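Local atomic coordinates of protein A49R (Vaccinia virus, PDB entry 4D5T), a protein that inhibits host NF-kappa-B activation by binding the host protein BTRC, which diminishes ubiquitination of the inhibitor NFKBIA and keeps p65/RELA in the cytoplasm. Residues 35-40 with 124-129; 48-53 with 137-142; 80-85 with 106-111; 88-93 with 99-104. All coordinates share one frame; numbering follows the deposited sequence.

Interaction 1: 35-40 with 124-129; sequences DIVNFI and SRIADI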
loop_
_atom_site.group_PDB
_atom_site.type_symbol
_atom_site.label_atom_id
_atom_site.label_comp_id
_atom_site.label_asym_id
_atom_site.label_seq_id
_atom_site.Cartn_x
_atom_site.Cartn_y
_atom_site.Cartn_z
ATOM N N ASP A 35 1.879 -10.844 1.813
ATOM C CA ASP A 35 2.770 -9.881 1.131
ATOM C C ASP A 35 2.400 -8.443 1.450
ATOM O O ASP A 35 3.263 -7.597 1.666
ATOM C CB ASP A 35 2.743 -10.109 -0.392
ATOM C CG ASP A 35 3.489 -11.383 -0.846
ATOM O OD1 ASP A 35 4.330 -11.919 -0.056
ATOM O OD2 ASP A 35 3.280 -11.779 -2.020
ATOM N N ILE A 36 1.098 -8.147 1.534
ATOM C CA ILE A 36 0.645 -6.812 1.948
ATOM C C ILE A 36 1.106 -6.492 3.364
ATOM O O ILE A 36 1.650 -5.404 3.606
ATOM C CB ILE A 36 -0.896 -6.676 1.748
ATOM C CG1 ILE A 36 -1.202 -6.669 0.253
ATOM C CG2 ILE A 36 -1.389 -5.393 2.396
ATOM C CD1 ILE A 36 -2.670 -6.781 -0.089
ATOM N N VAL A 37 0.921 -7.436 4.294
ATOM C CA VAL A 37 1.376 -7.265 5.687
ATOM C C VAL A 37 2.897 -6.978 5.702
ATOM O O VAL A 37 3.379 -6.036 6.352
ATOM C CB VAL A 37 1.047 -8.473 6.582
ATOM C CG1 VAL A 37 1.703 -8.313 7.981
ATOM C CG2 VAL A 37 -0.457 -8.594 6.749
ATOM N N ASN A 38 3.625 -7.802 4.995
ATOM C CA ASN A 38 5.082 -7.626 4.946
ATOM C C ASN A 38 5.493 -6.251 4.374
ATOM O O ASN A 38 6.432 -5.651 4.856
ATOM C CB ASN A 38 5.733 -8.796 4.229
ATOM C CG ASN A 38 5.767 -10.077 5.095
ATOM O OD1 ASN A 38 5.823 -10.008 6.293
ATOM N ND2 ASN A 38 5.894 -11.219 4.465
ATOM N N PHE A 39 4.820 -5.777 3.334
ATOM C CA PHE A 39 5.084 -4.429 2.819
ATOM C C PHE A 39 4.862 -3.359 3.941
ATOM O O PHE A 39 5.686 -2.442 4.123
ATOM C CB PHE A 39 4.160 -4.122 1.618
ATOM C CG PHE A 39 4.267 -2.702 1.131
ATOM C CD1 PHE A 39 5.375 -2.294 0.379
ATOM C CD2 PHE A 39 3.312 -1.756 1.497
ATOM C CE1 PHE A 39 5.464 -0.962 -0.074
ATOM C CE2 PHE A 39 3.431 -0.442 1.108
ATOM C CZ PHE A 39 4.505 -0.021 0.329
ATOM N N ILE A 40 3.732 -3.457 4.638
ATOM C CA ILE A 40 3.404 -2.554 5.728
ATOM C C ILE A 40 4.501 -2.554 6.822
ATOM O O ILE A 40 4.792 -1.483 7.393
ATOM C CB ILE A 40 2.019 -2.903 6.287
ATOM C CG1 ILE A 40 0.957 -2.440 5.258
ATOM C CG2 ILE A 40 1.780 -2.315 7.650
ATOM C CD1 ILE A 40 -0.402 -3.055 5.530
ATOM N N SER A 124 -3.181 -9.792 11.846
ATOM C CA SER A 124 -4.353 -10.659 11.986
ATOM C C SER A 124 -5.540 -10.237 11.130
ATOM O O SER A 124 -6.165 -11.081 10.514
ATOM C CB SER A 124 -4.848 -10.720 13.405
ATOM O OG SER A 124 -5.757 -11.794 13.600
ATOM N N ARG A 125 -5.841 -8.945 11.101
ATOM C CA ARG A 125 -7.053 -8.502 10.347
ATOM C C ARG A 125 -6.826 -8.461 8.846
ATOM O O ARG A 125 -7.751 -8.711 8.040
ATOM C CB ARG A 125 -7.444 -7.128 10.864
ATOM C CG ARG A 125 -7.901 -7.105 12.330
ATOM C CD ARG A 125 -9.225 -7.826 12.528
ATOM N NE ARG A 125 -9.025 -9.198 12.897
ATOM C CZ ARG A 125 -9.525 -10.253 12.303
ATOM N NH1 ARG A 125 -10.298 -10.138 11.230
ATOM N NH2 ARG A 125 -9.205 -11.448 12.785
ATOM N N ILE A 126 -5.618 -8.092 8.387
ATOM C CA ILE A 126 -5.344 -8.111 6.955
ATOM C C ILE A 126 -5.512 -9.539 6.384
ATOM O O ILE A 126 -5.899 -9.682 5.215
ATOM C CB ILE A 126 -3.979 -7.492 6.632
ATOM C CG1 ILE A 126 -4.026 -5.987 7.061
ATOM C CG2 ILE A 126 -3.551 -7.732 5.184
ATOM C CD1 ILE A 126 -2.904 -5.119 6.662
ATOM N N ALA A 127 -5.211 -10.551 7.186
ATOM C CA ALA A 127 -5.360 -11.926 6.719
ATOM C C ALA A 127 -6.777 -12.254 6.246
ATOM O O ALA A 127 -6.943 -13.121 5.418
ATOM C CB ALA A 127 -4.901 -12.898 7.783
ATOM N N ASP A 128 -7.795 -11.524 6.714
ATOM C CA ASP A 128 -9.153 -11.821 6.350
ATOM C C ASP A 128 -9.709 -11.024 5.146
ATOM O O ASP A 128 -10.886 -11.176 4.783
ATOM C CB ASP A 128 -10.057 -11.650 7.587
ATOM C CG ASP A 128 -9.911 -12.790 8.570
ATOM O OD1 ASP A 128 -9.316 -13.857 8.246
ATOM O OD2 ASP A 128 -10.385 -12.612 9.709
ATOM N N ILE A 129 -8.906 -10.166 4.535
ATOM C CA ILE A 129 -9.398 -9.339 3.399
ATOM C C ILE A 129 -9.407 -10.110 2.097
ATOM O O ILE A 129 -8.824 -11.201 1.957
ATOM C CB ILE A 129 -8.639 -7.989 3.272
ATOM C CG1 ILE A 129 -7.212 -8.155 2.659
ATOM C CG2 ILE A 129 -8.663 -7.225 4.593
ATOM C CD1 ILE A 129 -6.488 -6.845 2.382
#
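The two backbones approach most closely at V37 and I126, whose CA atoms are 6.9 Å apart, at the C-terminal ends of helix 29-40 and helix 112-126. Across this gap the contact is wholly apolar, and I126 carries one side of it with both of its branches. Its methyl CG2, placed opposite the backbone N about the first torsion (chi1 -63°, measured to CG1), lies 3.6 Å from V37 CG2; the two side chains pass each other at a slant. I126 CG2 also stands 4.2 Å from I36 CG2, a looser neighbour one residue earlier. The other branch is extended and meets I40 tip to tip, with I126 CD1 and I40 CD1 separated by 3.4 Å. That spacing is shorter than an ordinary methyl-methyl contact and marks a tight point in the packing. In this Bcl-2-like all-helical fold the contact joins segments 84 residues apart in sequence, on helix 29-40 and helix 112-126, and I102 of helix 95-109 touches both I36 and I40 beside it, while F87 of helix 76-87 packs on I126. A type I beta turn runs from I126 to I129, with I129 N bonded to I126 O at 3.1 Å. The carbonyl of I129 accepts hydrogen bonds from the side-chain amides of N29 and N33, so the turn is also tied to the helix that carries V37. R125, just before the turn, forms a salt bridge of 2.9 Å from NH1 to D128 OD2 within it, met on the anti side of the carboxylate and 31° out of its plane.

Interaction 2: 48-53 with 137-142; sequences NPFISF and ENILQL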
loop_
_atom_site.group_PDB
_atom_site.type_symbol
_atom_site.label_atom_id
_atom_site.label_comp_id
_atom_site.label_asym_id
_atom_site.label_seq_id
_atom_site.Cartn_x
_atom_site.Cartn_y
_atom_site.Cartn_z
ATOM N N ASN A 48 6.347 -9.818 -5.997
ATOM C CA ASN A 48 4.885 -9.690 -6.175
ATOM C C ASN A 48 4.583 -8.357 -6.852
ATOM O O ASN A 48 4.876 -7.344 -6.291
ATOM C CB ASN A 48 4.195 -9.771 -4.806
ATOM C CG ASN A 48 2.680 -9.635 -4.892
ATOM O OD1 ASN A 48 2.151 -8.905 -5.710
ATOM N ND2 ASN A 48 1.985 -10.312 -3.982
ATOM N N PRO A 49 4.023 -8.352 -8.101
ATOM C CA PRO A 49 3.867 -7.109 -8.796
ATOM C C PRO A 49 2.986 -6.080 -8.109
ATOM O O PRO A 49 3.229 -4.879 -8.272
ATOM C CB PRO A 49 3.230 -7.507 -10.145
ATOM C CG PRO A 49 3.294 -8.947 -10.212
ATOM C CD PRO A 49 3.594 -9.534 -8.859
ATOM N N PHE A 50 1.979 -6.522 -7.342
ATOM C CA PHE A 50 1.224 -5.584 -6.594
ATOM C C PHE A 50 2.061 -4.864 -5.515
ATOM O O PHE A 50 1.854 -3.655 -5.254
ATOM C CB PHE A 50 -0.048 -6.214 -5.964
ATOM C CG PHE A 50 -0.942 -5.195 -5.296
ATOM C CD1 PHE A 50 -1.573 -4.233 -6.026
ATOM C CD2 PHE A 50 -1.228 -5.262 -3.954
ATOM C CE1 PHE A 50 -2.460 -3.291 -5.426
ATOM C CE2 PHE A 50 -2.038 -4.341 -3.343
ATOM C CZ PHE A 50 -2.710 -3.382 -4.071
ATOM N N ILE A 51 2.960 -5.591 -4.883
ATOM C CA ILE A 51 3.884 -4.981 -3.882
ATOM C C ILE A 51 4.912 -4.045 -4.582
ATOM O O ILE A 51 5.143 -2.937 -4.125
ATOM C CB ILE A 51 4.581 -6.074 -3.059
ATOM C CG1 ILE A 51 3.594 -6.981 -2.324
ATOM C CG2 ILE A 51 5.551 -5.482 -2.061
ATOM C CD1 ILE A 51 2.468 -6.336 -1.571
ATOM N N SER A 52 5.426 -4.432 -5.756
ATOM C CA SER A 52 6.193 -3.474 -6.560
ATOM C C SER A 52 5.426 -2.197 -6.925
ATOM O O SER A 52 5.971 -1.075 -6.795
ATOM C CB SER A 52 6.786 -4.177 -7.796
ATOM O OG SER A 52 7.589 -3.224 -8.468
ATOM N N PHE A 53 4.163 -2.339 -7.293
ATOM C CA PHE A 53 3.247 -1.180 -7.512
ATOM C C PHE A 53 3.183 -0.324 -6.270
ATOM O O PHE A 53 3.411 0.907 -6.334
ATOM C CB PHE A 53 1.865 -1.647 -7.982
ATOM C CG PHE A 53 0.824 -0.550 -8.053
ATOM C CD1 PHE A 53 0.729 0.245 -9.182
ATOM C CD2 PHE A 53 -0.066 -0.389 -7.042
ATOM C CE1 PHE A 53 -0.189 1.269 -9.248
ATOM C CE2 PHE A 53 -1.095 0.592 -7.161
ATOM C CZ PHE A 53 -1.107 1.418 -8.251
ATOM N N GLU A 137 -10.259 -4.694 -11.280
ATOM C CA GLU A 137 -11.174 -3.781 -11.875
ATOM C C GLU A 137 -10.613 -2.354 -12.009
ATOM O O GLU A 137 -11.086 -1.592 -12.849
ATOM C CB GLU A 137 -12.471 -3.860 -11.068
ATOM C CG GLU A 137 -13.700 -3.236 -11.687
ATOM C CD GLU A 137 -15.038 -3.645 -11.087
ATOM O OE1 GLU A 137 -15.224 -4.512 -10.173
ATOM O OE2 GLU A 137 -15.980 -3.090 -11.660
ATOM N N ASN A 138 -9.690 -1.975 -11.128
ATOM C CA ASN A 138 -9.320 -0.592 -10.990
ATOM C C ASN A 138 -7.826 -0.232 -11.140
ATOM O O ASN A 138 -7.505 0.951 -11.215
ATOM C CB ASN A 138 -9.783 -0.093 -9.604
ATOM C CG ASN A 138 -11.265 -0.135 -9.428
ATOM O OD1 ASN A 138 -11.996 0.616 -10.090
ATOM N ND2 ASN A 138 -11.746 -1.127 -8.644
ATOM N N ILE A 139 -6.889 -1.195 -11.214
ATOM C CA ILE A 139 -5.480 -0.795 -11.184
ATOM C C ILE A 139 -4.977 0.066 -12.350
ATOM O O ILE A 139 -4.178 1.005 -12.171
ATOM C CB ILE A 139 -4.489 -1.988 -10.958
ATOM C CG1 ILE A 139 -3.094 -1.419 -10.557
ATOM C CG2 ILE A 139 -4.450 -2.946 -12.116
ATOM C CD1 ILE A 139 -2.380 -2.164 -9.534
ATOM N N LEU A 140 -5.449 -0.241 -13.557
ATOM C CA LEU A 140 -4.987 0.558 -14.714
ATOM C C LEU A 140 -5.419 2.022 -14.533
ATOM O O LEU A 140 -4.633 2.955 -14.744
ATOM C CB LEU A 140 -5.474 -0.063 -15.994
ATOM C CG LEU A 140 -4.929 -1.476 -16.285
ATOM C CD1 LEU A 140 -5.491 -1.955 -17.601
ATOM C CD2 LEU A 140 -3.396 -1.669 -16.313
ATOM N N GLN A 141 -6.683 2.222 -14.176
ATOM C CA GLN A 141 -7.165 3.587 -13.974
ATOM C C GLN A 141 -6.423 4.291 -12.852
ATOM O O GLN A 141 -6.162 5.494 -12.965
ATOM C CB GLN A 141 -8.651 3.617 -13.667
ATOM C CG GLN A 141 -9.252 5.001 -13.548
ATOM C CD GLN A 141 -9.142 5.804 -14.830
ATOM O OE1 GLN A 141 -9.734 5.443 -15.824
ATOM N NE2 GLN A 141 -8.381 6.901 -14.807
ATOM N N LEU A 142 -6.203 3.580 -11.754
ATOM C CA LEU A 142 -5.509 4.170 -10.606
ATOM C C LEU A 142 -4.087 4.592 -10.978
ATOM O O LEU A 142 -3.626 5.679 -10.602
ATOM C CB LEU A 142 -5.437 3.223 -9.450
ATOM C CG LEU A 142 -4.662 3.773 -8.253
ATOM C CD1 LEU A 142 -5.270 5.053 -7.717
ATOM C CD2 LEU A 142 -4.649 2.756 -7.162
#
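I139 is the first residue of 137-142 to bridge to the segment 48-53, and it does so with the end of its longer branch. Its CG1 lies opposite the backbone N (chi1 -165°) and so is directed across the gap, carrying CD1 to the rings. CD1 stands over the centre of the F53 ring, 3.7 Å from the centroid and 5° off the ring normal, a nearly ideal CH-pi placement. The same methyl sits at the edge of the F50 ring, 4.2 Å from F50 CD1, and thus serves two aromatic side chains at once. The short helical axes pass 13.1 Å apart at an angle of 33°, a wide separation spanned by these large side chains. In the Bcl-2-like bundle the contact joins helix 49-61 to helix 132-150, with V20 of helix 9-23 also on I139. The second helix is kinked just after I139, where the N atoms of L140 and Q141 lack a bond to the preceding turn. One turn past I139, L142 brings CD2 to the edge of the F53 ring, 3.9 Å from F53 CZ; its side chain also touches L95, E96 and V99 of helix 95-109.

Interaction 3: 80-85 with 106-111; sequences IDCIVN and KYIMNN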
loop_
_atom_site.group_PDB
_atom_site.type_symbol
_atom_site.label_atom_id
_atom_site.label_comp_id
_atom_site.label_asym_id
_atom_site.label_seq_id
_atom_site.Cartn_x
_atom_site.Cartn_y
_atom_site.Cartn_z
ATOM N N ILE A 80 -5.729 5.166 16.788
ATOM C CA ILE A 80 -6.827 4.180 16.716
ATOM C C ILE A 80 -7.864 4.626 15.745
ATOM O O ILE A 80 -8.330 3.849 14.921
ATOM C CB ILE A 80 -7.470 3.968 18.090
ATOM C CG1 ILE A 80 -6.491 3.207 18.992
ATOM C CG2 ILE A 80 -8.735 3.168 17.954
ATOM C CD1 ILE A 80 -6.859 3.196 20.472
ATOM N N ASP A 81 -8.209 5.894 15.818
ATOM C CA ASP A 81 -9.169 6.447 14.865
ATOM C C ASP A 81 -8.682 6.284 13.428
ATOM O O ASP A 81 -9.416 5.890 12.556
ATOM C CB ASP A 81 -9.365 7.913 15.120
ATOM C CG ASP A 81 -10.500 8.508 14.262
ATOM O OD1 ASP A 81 -11.678 8.298 14.574
ATOM O OD2 ASP A 81 -10.194 9.231 13.304
ATOM N N CYS A 82 -7.392 6.649 13.176
ATOM C CA CYS A 82 -6.815 6.452 11.847
ATOM C C CYS A 82 -6.856 5.005 11.346
ATOM O O CYS A 82 -7.339 4.723 10.225
ATOM C CB CYS A 82 -5.411 6.900 11.869
ATOM S SG CYS A 82 -4.593 6.692 10.319
ATOM N N ILE A 83 -6.437 4.089 12.202
ATOM C CA ILE A 83 -6.441 2.635 11.856
ATOM C C ILE A 83 -7.788 2.127 11.519
ATOM O O ILE A 83 -8.013 1.580 10.428
ATOM C CB ILE A 83 -5.876 1.755 12.982
ATOM C CG1 ILE A 83 -4.385 1.977 13.034
ATOM C CG2 ILE A 83 -6.212 0.277 12.715
ATOM C CD1 ILE A 83 -3.723 1.379 14.253
ATOM N N VAL A 84 -8.755 2.401 12.384
ATOM C CA VAL A 84 -10.116 1.964 12.117
ATOM C C VAL A 84 -10.676 2.585 10.873
ATOM O O VAL A 84 -11.310 1.895 10.073
ATOM C CB VAL A 84 -11.031 2.182 13.344
ATOM C CG1 VAL A 84 -12.442 1.820 13.068
ATOM C CG2 VAL A 84 -10.535 1.349 14.531
ATOM N N ASN A 85 -10.490 3.900 10.707
ATOM C CA ASN A 85 -10.971 4.614 9.485
ATOM C C ASN A 85 -10.377 4.019 8.221
ATOM O O ASN A 85 -11.089 3.720 7.304
ATOM C CB ASN A 85 -10.599 6.111 9.604
ATOM C CG ASN A 85 -10.974 6.942 8.370
ATOM O OD1 ASN A 85 -10.404 6.815 7.306
ATOM N ND2 ASN A 85 -11.902 7.838 8.542
ATOM N N LYS A 106 1.695 1.636 6.622
ATOM C CA LYS A 106 3.154 1.583 6.553
ATOM C C LYS A 106 3.766 2.789 7.259
ATOM O O LYS A 106 4.685 2.624 8.077
ATOM C CB LYS A 106 3.645 1.475 5.089
ATOM C CG LYS A 106 5.156 1.463 4.999
ATOM C CD LYS A 106 5.670 1.093 3.630
ATOM C CE LYS A 106 7.204 1.230 3.685
ATOM N NZ LYS A 106 7.895 0.606 2.573
ATOM N N TYR A 107 3.206 3.982 7.071
ATOM C CA TYR A 107 3.739 5.136 7.824
ATOM C C TYR A 107 3.625 4.928 9.327
ATOM O O TYR A 107 4.509 5.316 10.128
ATOM C CB TYR A 107 3.042 6.440 7.465
ATOM C CG TYR A 107 3.129 6.915 6.061
ATOM C CD1 TYR A 107 4.334 6.884 5.329
ATOM C CD2 TYR A 107 2.027 7.524 5.470
ATOM C CE1 TYR A 107 4.399 7.345 4.015
ATOM C CE2 TYR A 107 2.093 7.976 4.156
ATOM C CZ TYR A 107 3.290 7.913 3.459
ATOM O OH TYR A 107 3.323 8.450 2.208
ATOM N N ILE A 108 2.480 4.398 9.759
ATOM C CA ILE A 108 2.195 4.220 11.176
ATOM C C ILE A 108 3.126 3.163 11.761
ATOM O O ILE A 108 3.702 3.371 12.852
ATOM C CB ILE A 108 0.737 3.834 11.441
ATOM C CG1 ILE A 108 -0.193 4.987 11.067
ATOM C CG2 ILE A 108 0.543 3.446 12.917
ATOM C CD1 ILE A 108 -1.632 4.592 11.202
ATOM N N MET A 109 3.373 2.097 11.003
ATOM C CA MET A 109 4.350 1.058 11.420
ATOM C C MET A 109 5.810 1.508 11.345
ATOM O O MET A 109 6.688 0.887 11.954
ATOM C CB MET A 109 4.175 -0.227 10.613
ATOM C CG MET A 109 2.849 -0.966 10.828
ATOM S SD MET A 109 2.467 -1.497 12.483
ATOM C CE MET A 109 1.644 -0.111 13.163
ATOM N N ASN A 110 6.090 2.613 10.659
ATOM C CA ASN A 110 7.448 3.274 10.705
ATOM C C ASN A 110 7.740 3.922 12.075
ATOM O O ASN A 110 8.850 4.321 12.317
ATOM C CB ASN A 110 7.625 4.364 9.594
ATOM C CG ASN A 110 7.642 3.808 8.149
ATOM O OD1 ASN A 110 7.942 2.642 7.899
ATOM N ND2 ASN A 110 7.315 4.689 7.171
ATOM N N ASN A 111 6.717 4.050 12.938
ATOM C CA ASN A 111 6.846 4.587 14.335
ATOM C C ASN A 111 6.997 3.401 15.286
ATOM O O ASN A 111 6.070 2.642 15.493
ATOM C CB ASN A 111 5.600 5.422 14.686
ATOM C CG ASN A 111 5.605 6.003 16.084
ATOM O OD1 ASN A 111 5.559 5.281 17.092
ATOM N ND2 ASN A 111 5.732 7.326 16.158
#
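No ring or amide lies between I108 and its partners C82 and I83; the flat groups stand at the margins, where Y118 of helix 112-126 touches I83 and F114 of the same helix touches I108. The helices involved, 76-87 and 95-109, are consecutive and run in roughly opposite directions, forming an antiparallel helical hairpin within the Bcl-2-like fold. Their closest CA atoms in this region, those of I83 and I108, are still 8.8 Å apart, so the contact depends on side-chain reach and remains small, burying 109 Å² in all. I108 supplies one side of the contact, about half of the buried area. Its CG1 is opposite the carbonyl carbon (chi1 -67°) and its second torsion is extended (chi2 175°), so that CD1 projects toward the other helix. There it lies 4.2 Å from I83 CG1, although the CB of I83 does not itself point at helix 95-109. On the far side of the segment 106-111, K106 makes cation-pi contacts with Y58 and F39. N111 N bonds to I108 O at 3.1 Å, and N111 is the N-cap of the next helix, its OD1 accepting from F114 N. The closest pair of the contact involves C82, whose CB points toward helix 95-109 and whose sulfur, opposite the backbone N (chi1 179°), meets the end of the isoleucine chain. It is less certain than the rest, because C82 was modelled in two conformers: in the one described, C82 SG lies 3.7 Å from I108 CD1.

Interaction 4: 88-93 with 99-104; sequences MSFYKD and VDAIIT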
loop_
_atom_site.group_PDB
_atom_site.type_symbol
_atom_site.label_atom_id
_atom_site.label_comp_id
_atom_site.label_asym_id
_atom_site.label_seq_id
_atom_site.Cartn_x
_atom_site.Cartn_y
_atom_site.Cartn_z
ATOM N N MET A 88 -11.416 0.169 7.014
ATOM C CA MET A 88 -12.656 -0.122 6.364
ATOM C C MET A 88 -12.542 -0.112 4.815
ATOM O O MET A 88 -13.364 -0.731 4.190
ATOM C CB MET A 88 -13.785 0.804 6.825
ATOM C CG MET A 88 -14.103 0.756 8.321
ATOM S SD MET A 88 -14.167 -0.885 9.087
ATOM C CE MET A 88 -13.966 -0.601 10.832
ATOM N N SER A 89 -11.537 0.577 4.241
ATOM C CA SER A 89 -11.355 0.620 2.769
ATOM C C SER A 89 -11.185 -0.791 2.235
ATOM O O SER A 89 -11.575 -1.085 1.125
ATOM C CB SER A 89 -10.157 1.509 2.315
ATOM O OG SER A 89 -10.278 2.868 2.767
ATOM N N PHE A 90 -10.609 -1.668 3.033
ATOM C CA PHE A 90 -10.362 -3.062 2.575
ATOM C C PHE A 90 -11.644 -3.804 2.310
ATOM O O PHE A 90 -11.668 -4.827 1.573
ATOM C CB PHE A 90 -9.543 -3.866 3.563
ATOM C CG PHE A 90 -8.162 -3.399 3.744
ATOM C CD1 PHE A 90 -7.314 -3.256 2.670
ATOM C CD2 PHE A 90 -7.718 -3.039 4.997
ATOM C CE1 PHE A 90 -6.039 -2.807 2.837
ATOM C CE2 PHE A 90 -6.434 -2.592 5.179
ATOM C CZ PHE A 90 -5.568 -2.483 4.090
ATOM N N TYR A 91 -12.756 -3.330 2.908
ATOM C CA TYR A 91 -14.030 -4.003 2.750
ATOM C C TYR A 91 -14.893 -3.349 1.675
ATOM O O TYR A 91 -15.999 -3.793 1.422
ATOM C CB TYR A 91 -14.779 -3.969 4.044
ATOM C CG TYR A 91 -13.989 -4.516 5.290
ATOM C CD1 TYR A 91 -13.184 -5.633 5.224
ATOM C CD2 TYR A 91 -14.141 -3.892 6.542
ATOM C CE1 TYR A 91 -12.585 -6.160 6.353
ATOM C CE2 TYR A 91 -13.509 -4.374 7.701
ATOM C CZ TYR A 91 -12.777 -5.551 7.593
ATOM O OH TYR A 91 -12.211 -6.075 8.777
ATOM N N LYS A 92 -14.381 -2.282 1.062
ATOM C CA LYS A 92 -15.146 -1.515 0.042
ATOM C C LYS A 92 -14.522 -1.645 -1.328
ATOM O O LYS A 92 -13.528 -2.350 -1.467
ATOM C CB LYS A 92 -15.246 -0.055 0.500
ATOM C CG LYS A 92 -16.018 0.074 1.803
ATOM C CD LYS A 92 -16.085 1.497 2.295
ATOM C CE LYS A 92 -17.428 2.097 1.896
ATOM N NZ LYS A 92 -17.815 3.173 2.848
ATOM N N ASP A 93 -15.086 -0.969 -2.331
ATOM C CA ASP A 93 -14.736 -1.189 -3.729
ATOM C C ASP A 93 -13.903 -0.094 -4.375
ATOM O O ASP A 93 -13.884 0.026 -5.629
ATOM C CB ASP A 93 -16.012 -1.372 -4.572
ATOM C CG ASP A 93 -16.800 -2.615 -4.172
ATOM O OD1 ASP A 93 -16.216 -3.586 -3.628
ATOM O OD2 ASP A 93 -18.022 -2.619 -4.394
ATOM N N VAL A 99 -5.180 1.554 -1.468
ATOM C CA VAL A 99 -3.780 1.861 -1.610
ATOM C C VAL A 99 -3.365 2.915 -0.573
ATOM O O VAL A 99 -2.345 2.778 0.148
ATOM C CB VAL A 99 -3.436 2.275 -3.044
ATOM C CG1 VAL A 99 -2.005 2.849 -3.124
ATOM C CG2 VAL A 99 -3.540 1.091 -3.926
ATOM N N ASP A 100 -4.208 3.919 -0.404
ATOM C CA ASP A 100 -3.988 4.920 0.674
ATOM C C ASP A 100 -3.947 4.275 2.058
ATOM O O ASP A 100 -3.086 4.633 2.894
ATOM C CB ASP A 100 -5.124 5.984 0.588
ATOM C CG ASP A 100 -5.032 7.055 1.687
ATOM O OD1 ASP A 100 -4.076 7.819 1.703
ATOM O OD2 ASP A 100 -5.892 7.081 2.555
ATOM N N ALA A 101 -4.864 3.328 2.340
ATOM C CA ALA A 101 -4.870 2.657 3.593
ATOM C C ALA A 101 -3.583 1.899 3.840
ATOM O O ALA A 101 -2.995 2.022 4.935
ATOM C CB ALA A 101 -6.079 1.713 3.731
ATOM N N ILE A 102 -3.119 1.123 2.856
ATOM C CA ILE A 102 -1.917 0.361 3.002
ATOM C C ILE A 102 -0.695 1.260 3.265
ATOM O O ILE A 102 0.084 0.960 4.146
ATOM C CB ILE A 102 -1.677 -0.534 1.751
ATOM C CG1 ILE A 102 -2.737 -1.669 1.718
ATOM C CG2 ILE A 102 -0.336 -1.170 1.783
ATOM C CD1 ILE A 102 -2.896 -2.328 0.356
ATOM N N ILE A 103 -0.575 2.339 2.499
ATOM C CA ILE A 103 0.547 3.251 2.653
ATOM C C ILE A 103 0.482 3.970 3.979
ATOM O O ILE A 103 1.503 4.095 4.667
ATOM C CB ILE A 103 0.580 4.203 1.464
ATOM C CG1 ILE A 103 1.127 3.403 0.274
ATOM C CG2 ILE A 103 1.402 5.433 1.776
ATOM C CD1 ILE A 103 1.098 4.172 -1.004
ATOM N N THR A 104 -0.719 4.355 4.402
ATOM C CA THR A 104 -0.885 4.991 5.735
ATOM C C THR A 104 -0.472 4.032 6.860
ATOM O O THR A 104 0.244 4.434 7.814
ATOM C CB THR A 104 -2.340 5.430 5.965
ATOM O OG1 THR A 104 -2.673 6.447 5.015
ATOM C CG2 THR A 104 -2.495 6.028 7.375
HETATM O O HOH W 1 -8.248 4.928 2.934
#
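F90, A101 and I102 account for most of the 145 Å² buried here. F90 sends its ring from the segment 88-93 to the middle of helix 95-109, its CG lying opposite the carbonyl carbon (chi1 -66°). The leading atoms are CE1 and CZ. F90 CE1 is 3.7 Å from I102 CG1, which lies in the plane of the ring, at its edge; the side chains of F90 and I102 cross at about a right angle, so the ring points at the flank of the isoleucine chain and does not lie flat on it. I102 CD1 adds a second touch, 4.0 Å from F90 CE1. A101 points its methyl back toward the loop, and A101 CB stands 4.2 Å from F90 CZ, oblique to the ring. Its small size fits the closest backbone approach, with the CA atoms of S89 and A101 6.8 Å apart. F87 meets the F90 ring edge-to-face, and I129 also packs on F90. On the polar side, D100 OD2 pairs with K86 in a salt bridge. A water lies within hydrogen-bonding distance of S89 OG and D100 OD2, but S89 has two conformers, which makes this bridge doubtful. Inside the helix, D100 O is gripped by two donors of T104 from opposite faces of the carbonyl plane; T104 OG1 is 2.8 Å from D100 O, 38° above that plane. The whole is a short connection folded back on the helix it precedes, closing the antiparallel turn between helices 76-87 and 95-109 in the all-helical Bcl-2-like fold.

How the interactions relate
From the N terminus, helix 29-40 opens interaction 1 and helix 49-61 opens interaction 2; each closes a long loop, at 124-129 and 137-142, and because each loop opens before the other has closed, the two cross. D35 of interaction 1 probably hydrogen-bonds N48 of interaction 2. Interaction 3 lies within both, closing a shorter hairpin between helices 76-87 and 95-109, and interaction 4 lies within interaction 3. Interactions 3 and 4 share helix 95-109, and in the conformer given C82 SG of helix 76-87 packs against T104 CG2. Helix 95-109 links the set: I102 packs against F39 of interaction 1, and V99 against F53 of interaction 2. Interactions 2 and 3, about 22 Å apart between centres, do not touch.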